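Local coordinates for nitrate transport protein (Parabacteroides distasonis, PDB 3HN0) that probably serves as the substrate-binding component of an ABC importer, perhaps for nitrate or a related small solute, at residues A[20-23]-A[24-28]; A[107-110]-A[111-115]; A[129-132]-A[133-136]; A[195-198]-A[199-203]. All blocks are in the same frame, centred on the assembly; numbering follows the deposited sequence. Where two conformers were deposited one is given.

Contact 1 of 4, residues A[20-23]-A[24-28]; sequences FADW and LENPP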
loop_
_atom_site.group_PDB
_atom_site.type_symbol
_atom_site.label_atom_id
_atom_site.label_comp_id
_atom_site.label_asym_id
_atom_site.label_seq_id
_atom_site.Cartn_x
_atom_site.Cartn_y
_atom_site.Cartn_z
ATOM N N PHE A 20 -15.572 -14.070 -2.606
ATOM C CA PHE A 20 -16.795 -14.694 -2.144
ATOM C C PHE A 20 -16.932 -16.145 -2.602
ATOM O O PHE A 20 -17.939 -16.789 -2.322
ATOM C CB PHE A 20 -17.980 -13.844 -2.652
ATOM C CG PHE A 20 -18.122 -12.531 -1.963
ATOM C CD1 PHE A 20 -17.451 -11.427 -2.402
ATOM C CD2 PHE A 20 -18.960 -12.400 -0.846
ATOM C CE1 PHE A 20 -17.577 -10.233 -1.756
ATOM C CE2 PHE A 20 -19.093 -11.198 -0.189
ATOM C CZ PHE A 20 -18.400 -10.122 -0.633
ATOM N N ALA A 21 -15.912 -16.687 -3.288
ATOM C CA ALA A 21 -16.026 -18.002 -3.917
ATOM C C ALA A 21 -16.457 -19.074 -2.947
ATOM O O ALA A 21 -17.282 -19.927 -3.292
ATOM C CB ALA A 21 -14.700 -18.406 -4.623
ATOM N N ASP A 22 -15.880 -19.071 -1.749
ATOM C CA ASP A 22 -16.174 -20.130 -0.822
ATOM C C ASP A 22 -17.635 -20.042 -0.321
ATOM O O ASP A 22 -18.148 -21.005 0.183
ATOM C CB ASP A 22 -15.240 -20.191 0.360
ATOM C CG ASP A 22 -15.384 -21.502 1.137
ATOM O OD1 ASP A 22 -15.240 -22.567 0.514
ATOM O OD2 ASP A 22 -15.640 -21.479 2.353
ATOM N N TRP A 23 -18.275 -18.898 -0.474
ATOM C CA TRP A 23 -19.707 -18.793 -0.110
ATOM C C TRP A 23 -20.626 -19.434 -1.139
ATOM O O TRP A 23 -21.768 -19.792 -0.841
ATOM C CB TRP A 23 -20.104 -17.347 0.071
ATOM C CG TRP A 23 -19.536 -16.640 1.315
ATOM C CD1 TRP A 23 -18.561 -17.099 2.164
ATOM C CD2 TRP A 23 -19.924 -15.367 1.809
ATOM N NE1 TRP A 23 -18.316 -16.155 3.157
ATOM C CE2 TRP A 23 -19.140 -15.091 2.956
ATOM C CE3 TRP A 23 -20.817 -14.397 1.374
ATOM C CZ2 TRP A 23 -19.251 -13.902 3.651
ATOM C CZ3 TRP A 23 -20.932 -13.239 2.077
ATOM C CH2 TRP A 23 -20.154 -13.008 3.218
ATOM N N LEU A 24 -20.137 -19.585 -2.365
ATOM C CA LEU A 24 -20.864 -20.361 -3.371
ATOM C C LEU A 24 -20.665 -21.810 -3.107
ATOM O O LEU A 24 -21.611 -22.606 -3.155
ATOM C CB LEU A 24 -20.375 -20.019 -4.793
ATOM C CG LEU A 24 -20.801 -18.657 -5.285
ATOM C CD1 LEU A 24 -20.050 -18.297 -6.577
ATOM C CD2 LEU A 24 -22.311 -18.678 -5.537
ATOM N N GLU A 25 -19.424 -22.174 -2.815
ATOM C CA GLU A 25 -19.083 -23.556 -2.533
ATOM C C GLU A 25 -19.794 -24.061 -1.280
ATOM O O GLU A 25 -20.370 -25.134 -1.301
ATOM C CB GLU A 25 -17.559 -23.710 -2.386
ATOM C CG GLU A 25 -17.071 -25.166 -2.153
ATOM C CD GLU A 25 -17.204 -26.084 -3.383
ATOM O OE1 GLU A 25 -17.409 -25.596 -4.523
ATOM O OE2 GLU A 25 -17.098 -27.325 -3.206
ATOM N N ASN A 26 -19.754 -23.261 -0.207
ATOM C CA ASN A 26 -20.186 -23.645 1.147
ATOM C C ASN A 26 -20.891 -22.463 1.808
ATOM O O ASN A 26 -20.293 -21.757 2.628
ATOM C CB ASN A 26 -18.977 -23.982 2.011
ATOM C CG ASN A 26 -18.276 -25.258 1.561
ATOM O OD1 ASN A 26 -18.839 -26.347 1.643
ATOM N ND2 ASN A 26 -17.033 -25.116 1.069
ATOM N N PRO A 27 -22.141 -22.231 1.422
ATOM C CA PRO A 27 -22.840 -21.033 1.900
ATOM C C PRO A 27 -22.856 -20.959 3.438
ATOM O O PRO A 27 -23.282 -21.929 4.077
ATOM C CB PRO A 27 -24.254 -21.227 1.404
ATOM C CG PRO A 27 -24.124 -22.132 0.183
ATOM C CD PRO A 27 -22.917 -22.999 0.442
ATOM N N PRO A 28 -22.412 -19.834 4.009
ATOM C CA PRO A 28 -22.444 -19.669 5.467
ATOM C C PRO A 28 -23.866 -19.539 5.965
ATOM O O PRO A 28 -24.756 -19.154 5.208
ATOM C CB PRO A 28 -21.729 -18.348 5.702
ATOM C CG PRO A 28 -21.105 -17.981 4.455
ATOM C CD PRO A 28 -21.667 -18.752 3.351
HETATM O O HOH W 1 -18.094 -20.710 3.459
#

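Contact 2 of 4, residues A[107-110]-A[111-115]; sequences TPDI and LTRYY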
loop_
_atom_site.group_PDB
_atom_site.type_symbol
_atom_site.label_atom_id
_atom_site.label_comp_id
_atom_site.label_asym_id
_atom_site.label_seq_id
_atom_site.Cartn_x
_atom_site.Cartn_y
_atom_site.Cartn_z
ATOM N N THR A 107 -14.135 4.549 -12.704
ATOM C CA THR A 107 -12.895 4.270 -11.967
ATOM C C THR A 107 -11.662 3.937 -12.856
ATOM O O THR A 107 -10.640 4.581 -12.745
ATOM C CB THR A 107 -13.133 3.226 -10.890
ATOM O OG1 THR A 107 -14.215 3.677 -10.048
ATOM C CG2 THR A 107 -11.892 3.062 -10.036
ATOM N N PRO A 108 -11.739 2.891 -13.702
ATOM C CA PRO A 108 -10.527 2.540 -14.465
ATOM C C PRO A 108 -9.949 3.668 -15.301
ATOM O O PRO A 108 -8.734 3.844 -15.390
ATOM C CB PRO A 108 -10.978 1.377 -15.364
ATOM C CG PRO A 108 -12.466 1.409 -15.373
ATOM C CD PRO A 108 -12.856 1.977 -13.995
ATOM N N ASP A 109 -10.802 4.467 -15.919
ATOM C CA ASP A 109 -10.376 5.621 -16.692
ATOM C C ASP A 109 -9.667 6.697 -15.827
ATOM O O ASP A 109 -8.534 7.121 -16.090
ATOM C CB ASP A 109 -11.636 6.222 -17.345
ATOM C CG ASP A 109 -11.348 7.406 -18.223
ATOM O OD1 ASP A 109 -10.168 7.602 -18.585
ATOM O OD2 ASP A 109 -12.322 8.127 -18.571
ATOM N N ILE A 110 -10.333 7.104 -14.756
ATOM C CA ILE A 110 -9.787 8.114 -13.850
ATOM C C ILE A 110 -8.438 7.706 -13.254
ATOM O O ILE A 110 -7.489 8.494 -13.250
ATOM C CB ILE A 110 -10.781 8.508 -12.757
ATOM C CG1 ILE A 110 -12.006 9.187 -13.368
ATOM C CG2 ILE A 110 -10.072 9.460 -11.730
ATOM C CD1 ILE A 110 -13.317 9.014 -12.579
ATOM N N LEU A 111 -8.341 6.458 -12.800
ATOM C CA LEU A 111 -7.100 5.952 -12.228
ATOM C C LEU A 111 -5.971 5.854 -13.248
ATOM O O LEU A 111 -4.788 6.021 -12.899
ATOM C CB LEU A 111 -7.315 4.614 -11.503
ATOM C CG LEU A 111 -8.171 4.759 -10.204
ATOM C CD1 LEU A 111 -8.188 3.442 -9.418
ATOM C CD2 LEU A 111 -7.710 5.912 -9.319
ATOM N N THR A 112 -6.307 5.561 -14.489
ATOM C CA THR A 112 -5.301 5.515 -15.537
ATOM C C THR A 112 -4.806 6.942 -15.765
ATOM O O THR A 112 -3.612 7.173 -15.828
ATOM C CB THR A 112 -5.889 4.906 -16.840
ATOM O OG1 THR A 112 -6.302 3.551 -16.558
ATOM C CG2 THR A 112 -4.862 4.881 -17.957
ATOM N N ARG A 113 -5.726 7.893 -15.837
ATOM C CA ARG A 113 -5.312 9.287 -16.017
ATOM C C ARG A 113 -4.445 9.751 -14.845
ATOM O O ARG A 113 -3.437 10.416 -15.035
ATOM C CB ARG A 113 -6.536 10.181 -16.211
ATOM C CG ARG A 113 -7.151 10.036 -17.611
ATOM C CD ARG A 113 -8.197 11.107 -17.836
ATOM N NE ARG A 113 -9.537 10.635 -17.528
ATOM C CZ ARG A 113 -10.521 11.380 -17.035
ATOM N NH1 ARG A 113 -10.323 12.655 -16.713
ATOM N NH2 ARG A 113 -11.715 10.826 -16.840
ATOM N N TYR A 114 -4.799 9.323 -13.630
ATOM C CA TYR A 114 -4.012 9.693 -12.466
ATOM C C TYR A 114 -2.581 9.151 -12.537
ATOM O O TYR A 114 -1.582 9.851 -12.231
ATOM C CB TYR A 114 -4.719 9.199 -11.199
ATOM C CG TYR A 114 -3.855 9.339 -9.974
ATOM C CD1 TYR A 114 -3.604 10.592 -9.426
ATOM C CD2 TYR A 114 -3.274 8.206 -9.340
ATOM C CE1 TYR A 114 -2.806 10.744 -8.319
ATOM C CE2 TYR A 114 -2.454 8.366 -8.212
ATOM C CZ TYR A 114 -2.233 9.647 -7.712
ATOM O OH TYR A 114 -1.441 9.855 -6.600
ATOM N N TYR A 115 -2.490 7.866 -12.883
ATOM C CA TYR A 115 -1.206 7.190 -13.009
ATOM C C TYR A 115 -0.325 7.863 -14.070
ATOM O O TYR A 115 0.825 8.118 -13.820
ATOM C CB TYR A 115 -1.412 5.699 -13.375
ATOM C CG TYR A 115 -0.114 4.997 -13.653
ATOM C CD1 TYR A 115 0.662 4.522 -12.615
ATOM C CD2 TYR A 115 0.350 4.839 -14.955
ATOM C CE1 TYR A 115 1.891 3.899 -12.866
ATOM C CE2 TYR A 115 1.580 4.205 -15.197
ATOM C CZ TYR A 115 2.314 3.748 -14.141
ATOM O OH TYR A 115 3.522 3.137 -14.338
#

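Contact 3 of 4, residues A[129-132]-A[133-136]; sequences FNTA and GEIT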
loop_
_atom_site.group_PDB
_atom_site.type_symbol
_atom_site.label_atom_id
_atom_site.label_comp_id
_atom_site.label_asym_id
_atom_site.label_seq_id
_atom_site.Cartn_x
_atom_site.Cartn_y
_atom_site.Cartn_z
ATOM N N PHE A 129 -13.070 1.026 -27.063
ATOM C CA PHE A 129 -13.635 -0.174 -26.475
ATOM C C PHE A 129 -14.087 0.127 -25.048
ATOM O O PHE A 129 -13.263 0.452 -24.201
ATOM C CB PHE A 129 -12.570 -1.285 -26.472
ATOM C CG PHE A 129 -12.103 -1.690 -27.872
ATOM C CD1 PHE A 129 -13.013 -2.170 -28.806
ATOM C CD2 PHE A 129 -10.765 -1.604 -28.236
ATOM C CE1 PHE A 129 -12.595 -2.537 -30.089
ATOM C CE2 PHE A 129 -10.341 -1.965 -29.507
ATOM C CZ PHE A 129 -11.255 -2.437 -30.432
ATOM N N ASN A 130 -15.376 -0.012 -24.755
ATOM C CA ASN A 130 -15.868 0.400 -23.426
ATOM C C ASN A 130 -15.747 -0.682 -22.369
ATOM O O ASN A 130 -15.856 -0.382 -21.169
ATOM C CB ASN A 130 -17.311 0.922 -23.479
ATOM C CG ASN A 130 -17.705 1.667 -22.205
ATOM O OD1 ASN A 130 -18.645 1.286 -21.524
ATOM N ND2 ASN A 130 -16.957 2.689 -21.863
ATOM N N THR A 131 -15.499 -1.924 -22.793
ATOM C CA THR A 131 -15.359 -3.042 -21.871
ATOM C C THR A 131 -13.981 -3.713 -21.949
ATOM O O THR A 131 -13.278 -3.693 -23.007
ATOM C CB THR A 131 -16.417 -4.153 -22.069
ATOM O OG1 THR A 131 -16.147 -4.899 -23.263
ATOM C CG2 THR A 131 -17.852 -3.597 -22.115
ATOM N N ALA A 132 -13.643 -4.353 -20.839
ATOM C CA ALA A 132 -12.396 -5.089 -20.718
ATOM C C ALA A 132 -12.376 -6.238 -21.706
ATOM O O ALA A 132 -11.347 -6.494 -22.289
ATOM C CB ALA A 132 -12.166 -5.584 -19.252
ATOM N N GLY A 133 -13.513 -6.916 -21.912
ATOM C CA GLY A 133 -13.592 -8.028 -22.868
ATOM C C GLY A 133 -13.289 -7.568 -24.283
ATOM O O GLY A 133 -12.618 -8.261 -25.041
ATOM N N GLU A 134 -13.766 -6.367 -24.624
ATOM C CA GLU A 134 -13.541 -5.800 -25.939
ATOM C C GLU A 134 -12.087 -5.405 -26.158
ATOM O O GLU A 134 -11.548 -5.631 -27.251
ATOM C CB GLU A 134 -14.413 -4.589 -26.178
ATOM C CG GLU A 134 -15.890 -5.025 -26.495
ATOM C CD GLU A 134 -16.886 -3.873 -26.377
ATOM O OE1 GLU A 134 -16.587 -2.869 -25.716
ATOM O OE2 GLU A 134 -17.999 -3.991 -26.935
ATOM N N ILE A 135 -11.491 -4.817 -25.133
ATOM C CA ILE A 135 -10.058 -4.499 -25.120
ATOM C C ILE A 135 -9.226 -5.766 -25.305
ATOM O O ILE A 135 -8.268 -5.757 -26.073
ATOM C CB ILE A 135 -9.619 -3.759 -23.854
ATOM C CG1 ILE A 135 -10.153 -2.313 -23.906
ATOM C CG2 ILE A 135 -8.045 -3.732 -23.741
ATOM C CD1 ILE A 135 -9.772 -1.461 -22.766
ATOM N N THR A 136 -9.596 -6.840 -24.610
ATOM C CA THR A 136 -8.842 -8.108 -24.704
ATOM C C THR A 136 -8.868 -8.597 -26.147
ATOM O O THR A 136 -7.851 -8.970 -26.730
ATOM C CB THR A 136 -9.431 -9.174 -23.752
ATOM O OG1 THR A 136 -9.363 -8.692 -22.389
ATOM C CG2 THR A 136 -8.662 -10.497 -23.873
#

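Contact 4 of 4, residues A[195-198]-A[199-203]; sequences YRIA and FEDAL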
loop_
_atom_site.group_PDB
_atom_site.type_symbol
_atom_site.label_atom_id
_atom_site.label_comp_id
_atom_site.label_asym_id
_atom_site.label_seq_id
_atom_site.Cartn_x
_atom_site.Cartn_y
_atom_site.Cartn_z
ATOM N N TYR A 195 -25.974 -8.072 11.508
ATOM C CA TYR A 195 -25.202 -9.206 10.978
ATOM C C TYR A 195 -23.867 -8.775 10.492
ATOM O O TYR A 195 -23.083 -9.573 10.019
ATOM C CB TYR A 195 -25.957 -9.853 9.817
ATOM C CG TYR A 195 -27.272 -10.483 10.180
ATOM C CD1 TYR A 195 -27.468 -11.090 11.388
ATOM C CD2 TYR A 195 -28.331 -10.417 9.310
ATOM C CE1 TYR A 195 -28.663 -11.665 11.718
ATOM C CE2 TYR A 195 -29.555 -10.983 9.618
ATOM C CZ TYR A 195 -29.715 -11.636 10.823
ATOM O OH TYR A 195 -30.938 -12.218 11.158
ATOM N N ARG A 196 -23.564 -7.506 10.640
ATOM C CA ARG A 196 -22.339 -6.987 9.973
ATOM C C ARG A 196 -21.078 -7.715 10.428
ATOM O O ARG A 196 -20.293 -8.136 9.631
ATOM C CB ARG A 196 -22.200 -5.485 10.260
ATOM C CG ARG A 196 -20.911 -4.883 9.602
ATOM C CD ARG A 196 -20.892 -3.353 9.608
ATOM N NE ARG A 196 -21.019 -2.874 10.964
ATOM C CZ ARG A 196 -20.035 -2.762 11.852
ATOM N NH1 ARG A 196 -18.758 -2.981 11.544
ATOM N NH2 ARG A 196 -20.355 -2.400 13.092
ATOM N N ILE A 197 -20.828 -7.751 11.736
ATOM C CA ILE A 197 -19.650 -8.433 12.234
ATOM C C ILE A 197 -19.640 -9.922 11.828
ATOM O O ILE A 197 -18.617 -10.426 11.436
ATOM C CB ILE A 197 -19.505 -8.313 13.771
ATOM C CG1 ILE A 197 -19.344 -6.855 14.173
ATOM C CG2 ILE A 197 -18.331 -9.140 14.258
ATOM C CD1 ILE A 197 -18.100 -6.205 13.646
ATOM N N ALA A 198 -20.769 -10.617 11.973
ATOM C CA ALA A 198 -20.838 -12.038 11.532
ATOM C C ALA A 198 -20.453 -12.213 10.030
ATOM O O ALA A 198 -19.716 -13.116 9.650
ATOM C CB ALA A 198 -22.234 -12.603 11.797
ATOM N N PHE A 199 -21.001 -11.354 9.186
ATOM C CA PHE A 199 -20.723 -11.461 7.765
ATOM C C PHE A 199 -19.290 -11.059 7.434
ATOM O O PHE A 199 -18.676 -11.687 6.582
ATOM C CB PHE A 199 -21.862 -10.922 6.842
ATOM C CG PHE A 199 -21.877 -9.419 6.539
ATOM C CD1 PHE A 199 -20.850 -8.788 5.840
ATOM C CD2 PHE A 199 -23.033 -8.664 6.829
ATOM C CE1 PHE A 199 -20.943 -7.435 5.492
ATOM C CE2 PHE A 199 -23.107 -7.323 6.509
ATOM C CZ PHE A 199 -22.053 -6.700 5.828
ATOM N N GLU A 200 -18.760 -10.067 8.128
ATOM C CA GLU A 200 -17.324 -9.706 7.957
ATOM C C GLU A 200 -16.444 -10.856 8.400
ATOM O O GLU A 200 -15.483 -11.154 7.740
ATOM C CB GLU A 200 -16.938 -8.436 8.702
ATOM C CG GLU A 200 -17.597 -7.193 8.157
ATOM C CD GLU A 200 -17.147 -5.932 8.874
ATOM O OE1 GLU A 200 -17.122 -5.933 10.130
ATOM O OE2 GLU A 200 -16.829 -4.938 8.175
ATOM N N ASP A 201 -16.714 -11.471 9.540
ATOM C CA ASP A 201 -15.950 -12.628 9.954
ATOM C C ASP A 201 -15.956 -13.701 8.868
ATOM O O ASP A 201 -14.910 -14.273 8.553
ATOM C CB ASP A 201 -16.471 -13.245 11.257
ATOM C CG ASP A 201 -16.322 -12.355 12.492
ATOM O OD1 ASP A 201 -15.594 -11.362 12.459
ATOM O OD2 ASP A 201 -16.981 -12.706 13.512
ATOM N N ALA A 202 -17.129 -13.987 8.291
ATOM C CA ALA A 202 -17.186 -15.059 7.286
ATOM C C ALA A 202 -16.479 -14.639 6.009
ATOM O O ALA A 202 -15.886 -15.453 5.324
ATOM C CB ALA A 202 -18.635 -15.435 7.006
ATOM N N LEU A 203 -16.534 -13.336 5.680
ATOM C CA LEU A 203 -15.882 -12.855 4.479
ATOM C C LEU A 203 -14.374 -12.908 4.619
ATOM O O LEU A 203 -13.678 -13.216 3.670
ATOM C CB LEU A 203 -16.347 -11.430 4.148
ATOM C CG LEU A 203 -15.814 -10.871 2.840
ATOM C CD1 LEU A 203 -15.999 -11.822 1.686
ATOM C CD2 LEU A 203 -16.547 -9.505 2.562
HETATM O O HOH W 2 -17.631 -2.492 8.912
#

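Contact 1 of 4, residues A[20-23]-A[24-28]
Asp-22 and Asn-26 meet at the C-terminal end of the short helix 21-25, where the chain leaves helical geometry and passes through two prolines toward strand 29-30. Backbone bonds close the helix: Glu-25 N reaches Ala-21 O at 3.1 Å, and Asn-26 N reaches Asp-22 O at 2.8 Å. Pro-27, having no N-H to give, suits the point where this ladder stops; its CA approaches Trp-23 O at 3.2 Å in a CA-H...O contact. The polar side chains add a second link. Asp-22 CG lies anti to the backbone N (chi1 -167°), which swings the carboxylate toward the helix end, and Asn-26 ND2 donates to Asp-22 OD1 at 3.2 Å. The donor comes in on the syn side, 32° out of the carboxylate plane. Asp-22 OD1 also forms a salt bridge with Lys-209 of helix 196-212, while a water is hydrogen-bonded to both Asp-22 OD2 and Asn-26 O. With an alanine at Asp-22, Lys-209 would probably be left without its charged mate and the Asn-26 amide free to turn. The apolar contact is a CH-pi interaction for which the broad indole and the compact proline ring are well matched: Pro-28 CG stands 3.5 Å from the centroid of the five-membered ring of Trp-23, nearly on its normal, and Phe-20 CD2 lies 3.4 Å above the opposite face of the indole.

Contact 2 of 4, residues A[107-110]-A[111-115]
Helix 107-119 is the crossover helix of a beta-alpha-beta unit, joining parallel strands 99-100 and 125-126, and its first turns are tied by an i to i+4 salt bridge between Asp-109 and Arg-113. Arg-113 NE donates to Asp-109 OD1 at 3.3 Å; the bond is straight and lies in the guanidinium plane, yet it meets the oxygen from above the carboxylate, 56° out of plane. A second, weak bond runs from Arg-113 NH2 to Asp-109 OD2, also 3.3 Å. The arginine is bent at chi3 (-95°) and runs back along the helix, with Ile-110 CA over one face of its guanidinium. The carboxylate has other partners, Tyr-127 OH at OD1 and Gly-105 N at OD2, which would help fix its rotation. A leucine in place of Arg-113 would probably leave the Asp-109 charge without this cationic mate and lose the guanidinium laid over Ile-110. Methyl and aliphatic groups suit the buried side: the Thr-107 methyl CG2 and Leu-111 CD1 lie side by side at 3.8 Å, and Ile-110 packs on helix 251-264. Proline fits the first turn of a helix, where no N-H is needed, and Pro-108 O serves as a double acceptor: Thr-112 N at 3.1 Å and Thr-112 OG1 at 2.7 Å reach it from opposite faces of its carbonyl plane.

Contact 3 of 4, residues A[129-132]-A[133-136]
Thr-131 holds OG1 between its backbone N and carbonyl carbon (chi1 73°), while Glu-134 sets CG beside its own backbone N (chi1 -77°) and extends beyond it, so that the carboxylate runs back to the start of helix 132-141. The two residues thereby form a capping box. Thr-131, at the N-cap, accepts from Glu-134 N through OG1 at 3.1 Å; in return Glu-134 OE1 accepts from Thr-131 N at 3.3 Å, on its anti side and 29° out of the carboxylate plane. Asn-130 N adds a weak bond to the same oxygen. Threonine suits the cap because its hydroxyl sits on a short arm, glutamate because its longer arm spans the turn. Just before the box, Phe-129 bends back over the helix: its CB touches Ile-135 CG1 at 3.7 Å, and Glu-134 O stands 4.0 Å above the centre of its ring. Ile-135 also packs on strand 146-149. Farther along, Ala-132 O is gripped twice, by Thr-136 N at 2.9 Å and by Thr-136 OG1 at 3.0 Å, the two arriving from opposite faces of its plane; this satisfies the hydroxyl of a buried threonine. The box gives the N-H groups of Thr-131 and Glu-134 side-chain acceptors at the helix start, where the i to i+4 ladder has not yet begun, and a carboxylate at this positive helix end is probably favoured in its charged form.

Contact 4 of 4, residues A[195-198]-A[199-203]
Tyr-195 O receives Phe-199 N at 2.9 Å and opens the regular i to i+4 ladder at the start of helix 196-212. Glu-200 N to Arg-196 O, Asp-201 N to Ile-197 O and Ala-202 N to Ala-198 O continue it, so side chains four residues apart stand one turn above each other. Arg-196 and Glu-200 make such a pair. They lie side by side and point the same way, but their flat ends are turned 78° apart and the salt bridge is long, Arg-196 NH1 to Glu-200 OE1 3.7 Å. A water closes the gap: it accepts from Arg-196 NH1 at 2.9 Å and donates to Glu-200 OE2 at 2.7 Å. Each charge has a firmer partner elsewhere, Glu-193 for Arg-196 NE and Tyr-244 OH for Glu-200 OE2, and this sharing may help explain why the two meet loosely. The aliphatic arms run alongside each other as well, Arg-196 CG lying 4.0 Å from Glu-200 CD. Asp-201, on the more exposed side, turns its carboxylate to Arg-204. Phe-199 faces inward, onto Ile-30 and Ala-78 of the large mixed sheet. In the conformer described, one of two, CG lies between the backbone N and the carbonyl carbon (chi1 85°), which folds the ring back under the preceding turn. In this conformer, though not established for the other, Arg-196 CA sits over the ring face of Phe-199, 4.0 Å from its centroid and 30° off the normal.

How the contacts relate
Contacts 1 and 4 are neighbours, their centres 13 Å apart, and they join two helices directly: Trp-23 NE1 lies 3.3 Å from Ala-202 O, and Phe-20 CE2 packs against Leu-203 CD1 at 3.7 Å. Both border the large mixed sheet. Contacts 2 and 3 follow one another around the small parallel sheet of strands 99-100 and 125-126; their centres are 16 Å apart and their nearest atoms about 7 Å. Contact 2 lies across the chain's centre from contacts 1 and 4, at 32 and 31 Å between centres, consistent with the two-lobed build of periplasmic binding proteins. A PEG molecule, probably from crystallisation, lies about 6 Å from the side chain of Glu-200.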